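Local coordinates for histidyl-trna synthetase (Thermus thermophilus, PDB 1H4V), which catalyses the ATP-dependent attachment of L-histidine to tRNA(His), releasing AMP and diphosphate, and works as a class II homodimer, at the interface of chains A and B. Coordinates in Å, arbitrary orientation; residue numbers count along the deposited sequence, not the author numbering. Chains: chain A/B, Histidyl-trna synthetase.

Contact 1: the interface of chains A and B. Residues chain A 42, 46, 88, 92-93; chain B 3-5, 11.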
loop_
_atom_site.group_PDB
_atom_site.type_symbol
_atom_site.label_atom_id
_atom_site.label_comp_id
_atom_site.label_asym_id
_atom_site.label_seq_id
_atom_site.Cartn_x
_atom_site.Cartn_y
_atom_site.Cartn_z
ATOM N N PRO A 42 -2.166 -5.950 9.578
ATOM C CA PRO A 42 -2.045 -4.611 10.161
ATOM C C PRO A 42 -0.602 -4.139 10.318
ATOM O O PRO A 42 0.334 -4.936 10.346
ATOM C CB PRO A 42 -2.751 -4.761 11.508
ATOM C CG PRO A 42 -3.804 -5.782 11.214
ATOM C CD PRO A 42 -3.010 -6.806 10.430
ATOM N N GLU A 46 0.106 -7.311 18.548
ATOM C CA GLU A 46 0.523 -7.552 19.919
ATOM C C GLU A 46 1.972 -7.989 19.824
ATOM O O GLU A 46 2.332 -8.808 18.979
ATOM C CB GLU A 46 -0.289 -8.667 20.562
ATOM C CG GLU A 46 -1.706 -8.317 20.875
ATOM C CD GLU A 46 -2.296 -9.305 21.854
ATOM O OE1 GLU A 46 -1.705 -9.462 22.951
ATOM O OE2 GLU A 46 -3.336 -9.928 21.530
ATOM N N ARG A 88 -0.049 -15.830 11.834
ATOM C CA ARG A 88 -1.048 -15.385 12.795
ATOM C C ARG A 88 -2.392 -15.205 12.091
ATOM O O ARG A 88 -3.448 -15.420 12.685
ATOM C CB ARG A 88 -0.593 -14.074 13.449
ATOM C CG ARG A 88 -1.420 -13.602 14.655
ATOM C CD ARG A 88 -2.709 -12.912 14.217
ATOM N NE ARG A 88 -2.432 -11.778 13.340
ATOM C CZ ARG A 88 -3.272 -11.324 12.417
ATOM N NH1 ARG A 88 -4.450 -11.903 12.248
ATOM N NH2 ARG A 88 -2.924 -10.308 11.649
ATOM N N GLU A 92 -5.907 -17.161 12.728
ATOM C CA GLU A 92 -7.105 -16.407 13.058
ATOM C C GLU A 92 -8.300 -16.707 12.159
ATOM O O GLU A 92 -9.434 -16.787 12.636
ATOM C CB GLU A 92 -6.809 -14.900 13.033
ATOM C CG GLU A 92 -7.936 -14.040 13.592
ATOM C CD GLU A 92 -7.562 -12.576 13.754
ATOM O OE1 GLU A 92 -6.500 -12.287 14.345
ATOM O OE2 GLU A 92 -8.337 -11.709 13.303
ATOM N N HIS A 93 -8.052 -16.897 10.867
ATOM C CA HIS A 93 -9.145 -17.144 9.939
ATOM C C HIS A 93 -9.438 -18.602 9.624
ATOM O O HIS A 93 -10.189 -18.897 8.701
ATOM C CB HIS A 93 -8.898 -16.347 8.661
ATOM C CG HIS A 93 -8.780 -14.878 8.909
ATOM N ND1 HIS A 93 -9.859 -14.098 9.268
ATOM C CD2 HIS A 93 -7.694 -14.067 8.965
ATOM C CE1 HIS A 93 -9.444 -12.873 9.540
ATOM N NE2 HIS A 93 -8.135 -12.828 9.365
ATOM N N ALA B 3 -2.858 -15.373 19.600
ATOM C CA ALA B 3 -2.866 -13.945 19.330
ATOM C C ALA B 3 -3.731 -13.610 18.116
ATOM O O ALA B 3 -3.644 -14.258 17.081
ATOM C CB ALA B 3 -1.443 -13.452 19.108
ATOM N N ARG B 4 -4.583 -12.605 18.265
ATOM C CA ARG B 4 -5.449 -12.169 17.179
ATOM C C ARG B 4 -5.078 -10.740 16.811
ATOM O O ARG B 4 -4.359 -10.062 17.549
ATOM C CB ARG B 4 -6.923 -12.206 17.601
ATOM C CG ARG B 4 -7.409 -13.549 18.120
ATOM C CD ARG B 4 -7.196 -14.666 17.107
ATOM N NE ARG B 4 -7.623 -15.959 17.639
ATOM C CZ ARG B 4 -7.263 -17.135 17.135
ATOM N NH1 ARG B 4 -6.460 -17.192 16.081
ATOM N NH2 ARG B 4 -7.705 -18.256 17.687
ATOM N N ALA B 5 -5.562 -10.284 15.665
ATOM C CA ALA B 5 -5.291 -8.918 15.248
ATOM C C ALA B 5 -5.877 -8.017 16.332
ATOM O O ALA B 5 -6.990 -8.243 16.787
ATOM C CB ALA B 5 -5.957 -8.628 13.893
ATOM N N ASP B 11 -7.148 -8.035 9.044
ATOM C CA ASP B 11 -6.485 -8.476 7.831
ATOM C C ASP B 11 -7.439 -8.228 6.688
ATOM O O ASP B 11 -8.651 -8.325 6.854
ATOM C CB ASP B 11 -6.182 -9.972 7.879
ATOM C CG ASP B 11 -5.312 -10.348 9.033
ATOM O OD1 ASP B 11 -4.275 -9.685 9.225
ATOM O OD2 ASP B 11 -5.659 -11.310 9.746
#
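Helix 83-92 of chain A, with A:His93 just past its C-terminal end, meets the N-terminal loop of chain B, which brings B:Ala3 to B:Ala5 and then B:Asp11 against it. In this piece of the homodimer interface the guanidinium of A:Arg88 meets the carboxylate of B:Asp11 end to end. The two groups lie within 8° of a common plane: NH1 of A:Arg88 forms a salt bridge to OD2 of B:Asp11 at 2.8 Å, and NH2 bonds OD1 at 2.8 Å, both oxygens using their syn lone pairs. OD2 of B:Asp11 offers its anti lone pair to NE2 of A:His93 at 2.9 Å, in the imidazole plane, so two donors grip this oxygen. A:Arg88 starts with CG anti to its backbone N (chi1 -170°); the bend at chi2 sets CD beside the carbonyl oxygen of B:Ala3, and that at chi3 helps turn the guanidinium toward B:Asp11, one face toward CB of B:Ala5. Within chain A, NH1 of A:Arg88 also forms a salt bridge to OE1 of A:Glu92 at 3.0 Å, which probably helps hold that carboxylate in place. An alanine in place of A:Arg88 would probably leave A:Glu92 without its charged neighbour and B:Asp11 without its two guanidinium donors, with A:His93 still holding OD2. The aliphatic part of A:Glu92 runs antiparallel to the poorly ordered B:Arg4 side chain, CG of A:Glu92 to CD of B:Arg4 3.6 Å. OE1 of A:Glu92 accepts the backbone N-H of B:Ala5 on its syn side, N to OE1 2.6 Å and 155° at the hydrogen.

Contact 2: the interface of chains A and B. Residues chain A 38-40, 89, 93, 95; chain B 11-13.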
loop_
_atom_site.group_PDB
_atom_site.type_symbol
_atom_site.label_atom_id
_atom_site.label_comp_id
_atom_site.label_asym_id
_atom_site.label_seq_id
_atom_site.Cartn_x
_atom_site.Cartn_y
_atom_site.Cartn_z
ATOM N N GLU A 38 -3.510 -12.812 -2.076
ATOM C CA GLU A 38 -2.961 -11.611 -1.453
ATOM C C GLU A 38 -3.544 -11.356 -0.078
ATOM O O GLU A 38 -4.752 -11.423 0.130
ATOM C CB GLU A 38 -3.163 -10.353 -2.314
ATOM C CG GLU A 38 -2.418 -9.142 -1.703
ATOM C CD GLU A 38 -2.453 -7.878 -2.550
ATOM O OE1 GLU A 38 -1.851 -6.870 -2.118
ATOM O OE2 GLU A 38 -3.073 -7.878 -3.637
ATOM N N LEU A 39 -2.669 -11.046 0.863
ATOM C CA LEU A 39 -3.090 -10.785 2.230
ATOM C C LEU A 39 -2.412 -9.518 2.765
ATOM O O LEU A 39 -1.209 -9.316 2.568
ATOM C CB LEU A 39 -2.728 -12.002 3.088
ATOM C CG LEU A 39 -2.891 -12.085 4.609
ATOM C CD1 LEU A 39 -1.949 -11.111 5.243
ATOM C CD2 LEU A 39 -4.331 -11.817 5.026
ATOM N N VAL A 40 -3.183 -8.650 3.411
ATOM C CA VAL A 40 -2.611 -7.440 3.998
ATOM C C VAL A 40 -2.865 -7.471 5.511
ATOM O O VAL A 40 -4.016 -7.439 5.949
ATOM C CB VAL A 40 -3.242 -6.137 3.429
ATOM C CG1 VAL A 40 -2.579 -4.931 4.091
ATOM C CG2 VAL A 40 -3.067 -6.061 1.907
ATOM N N ALA A 89 -2.352 -14.818 10.820
ATOM C CA ALA A 89 -3.579 -14.633 10.049
ATOM C C ALA A 89 -4.163 -15.987 9.626
ATOM O O ALA A 89 -5.379 -16.175 9.646
ATOM C CB ALA A 89 -3.305 -13.763 8.812
ATOM N N HIS A 93 -8.052 -16.897 10.867
ATOM C CA HIS A 93 -9.145 -17.144 9.939
ATOM C C HIS A 93 -9.438 -18.602 9.624
ATOM O O HIS A 93 -10.189 -18.897 8.701
ATOM C CB HIS A 93 -8.898 -16.347 8.661
ATOM C CG HIS A 93 -8.780 -14.878 8.909
ATOM N ND1 HIS A 93 -9.859 -14.098 9.268
ATOM C CD2 HIS A 93 -7.694 -14.067 8.965
ATOM C CE1 HIS A 93 -9.444 -12.873 9.540
ATOM N NE2 HIS A 93 -8.135 -12.828 9.365
ATOM N N MET A 95 -7.626 -20.934 8.278
ATOM C CA MET A 95 -7.244 -21.336 6.937
ATOM C C MET A 95 -6.847 -22.810 6.924
ATOM O O MET A 95 -6.666 -23.402 5.856
ATOM C CB MET A 95 -6.091 -20.467 6.423
ATOM C CG MET A 95 -6.468 -19.007 6.189
ATOM S SD MET A 95 -5.121 -18.010 5.486
ATOM C CE MET A 95 -5.831 -16.355 5.527
ATOM N N ASP B 11 -7.148 -8.035 9.044
ATOM C CA ASP B 11 -6.485 -8.476 7.831
ATOM C C ASP B 11 -7.439 -8.228 6.688
ATOM O O ASP B 11 -8.651 -8.325 6.854
ATOM C CB ASP B 11 -6.182 -9.972 7.879
ATOM C CG ASP B 11 -5.312 -10.348 9.033
ATOM O OD1 ASP B 11 -4.275 -9.685 9.225
ATOM O OD2 ASP B 11 -5.659 -11.310 9.746
ATOM N N LEU B 12 -6.885 -7.910 5.530
ATOM C CA LEU B 12 -7.677 -7.678 4.338
ATOM C C LEU B 12 -7.281 -8.706 3.277
ATOM O O LEU B 12 -6.121 -8.781 2.870
ATOM C CB LEU B 12 -7.428 -6.264 3.804
ATOM C CG LEU B 12 -7.890 -5.094 4.668
ATOM C CD1 LEU B 12 -7.464 -3.783 4.034
ATOM C CD2 LEU B 12 -9.399 -5.144 4.809
ATOM N N PHE B 13 -8.242 -9.517 2.850
ATOM C CA PHE B 13 -7.981 -10.506 1.818
ATOM C C PHE B 13 -9.307 -10.838 1.157
ATOM O O PHE B 13 -10.339 -10.371 1.608
ATOM C CB PHE B 13 -7.300 -11.752 2.413
ATOM C CG PHE B 13 -8.145 -12.520 3.390
ATOM C CD1 PHE B 13 -8.964 -13.560 2.956
ATOM C CD2 PHE B 13 -8.077 -12.243 4.755
ATOM C CE1 PHE B 13 -9.703 -14.320 3.866
ATOM C CE2 PHE B 13 -8.812 -12.997 5.675
ATOM C CZ PHE B 13 -9.625 -14.043 5.226
#
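B:Phe13 packs against A:His93 with one edge of its ring and against A:Leu39 near another ring carbon. CE2 of B:Phe13 stands over the centre of one face of A:His93, 3.6 Å from CD2 of that ring, and the two planes are turned 69° apart in an edge-to-face contact. The first torsion of B:Phe13 puts CG between its backbone N and carbonyl carbon (chi1 65°), a crowded position that directs the ring toward the histidine. The CD2 methyl of A:Leu39 crosses to the phenyl, 3.8 Å from CD2 of B:Phe13, and also touches CB of B:Asp11. The methyl of A:Ala89 lies near the carboxylate carbon of B:Asp11, CB to CG 4.0 Å, adding an apolar neighbour to a group whose OD2 is bonded to A:His93. Beyond this centre the contact becomes polar and runs through the main chain. A:Val40 and B:Leu12 form an antiparallel beta bridge: N of A:Val40 donates to O of B:Leu12 at 3.0 Å, and N of B:Leu12 donates to O of A:Val40 at 2.9 Å. This reciprocal pair probably sets the register of the two segments. At the rim, the carbonyl oxygen of A:Glu38 faces CB of B:Phe13 at 3.4 Å. The site lies in the catalytic region, where strand 37-38 and the stretch after it, with the C-terminal part of helix 83-92 and the turn after it at A:His93, receive the chain B loop immediately before helix 14-33.

The C-alpha centres of contact 1 and contact 2 are about 9 Å apart, and both include A:His93 and B:Asp11, so they are adjoining parts of one surface. Along chain B, contact 1 takes the start of the N-terminal segment and contact 2 its continuation toward helix 14-33; helix 83-92 of chain A contributes to both. Charged pairing in the first thus passes into ring packing and backbone pairing in the second. The two-fold axis repeats both with the chains exchanged, so each subunit lends its N-terminal segment to the catalytic region of the other, which probably helps couple the two halves of the homodimer.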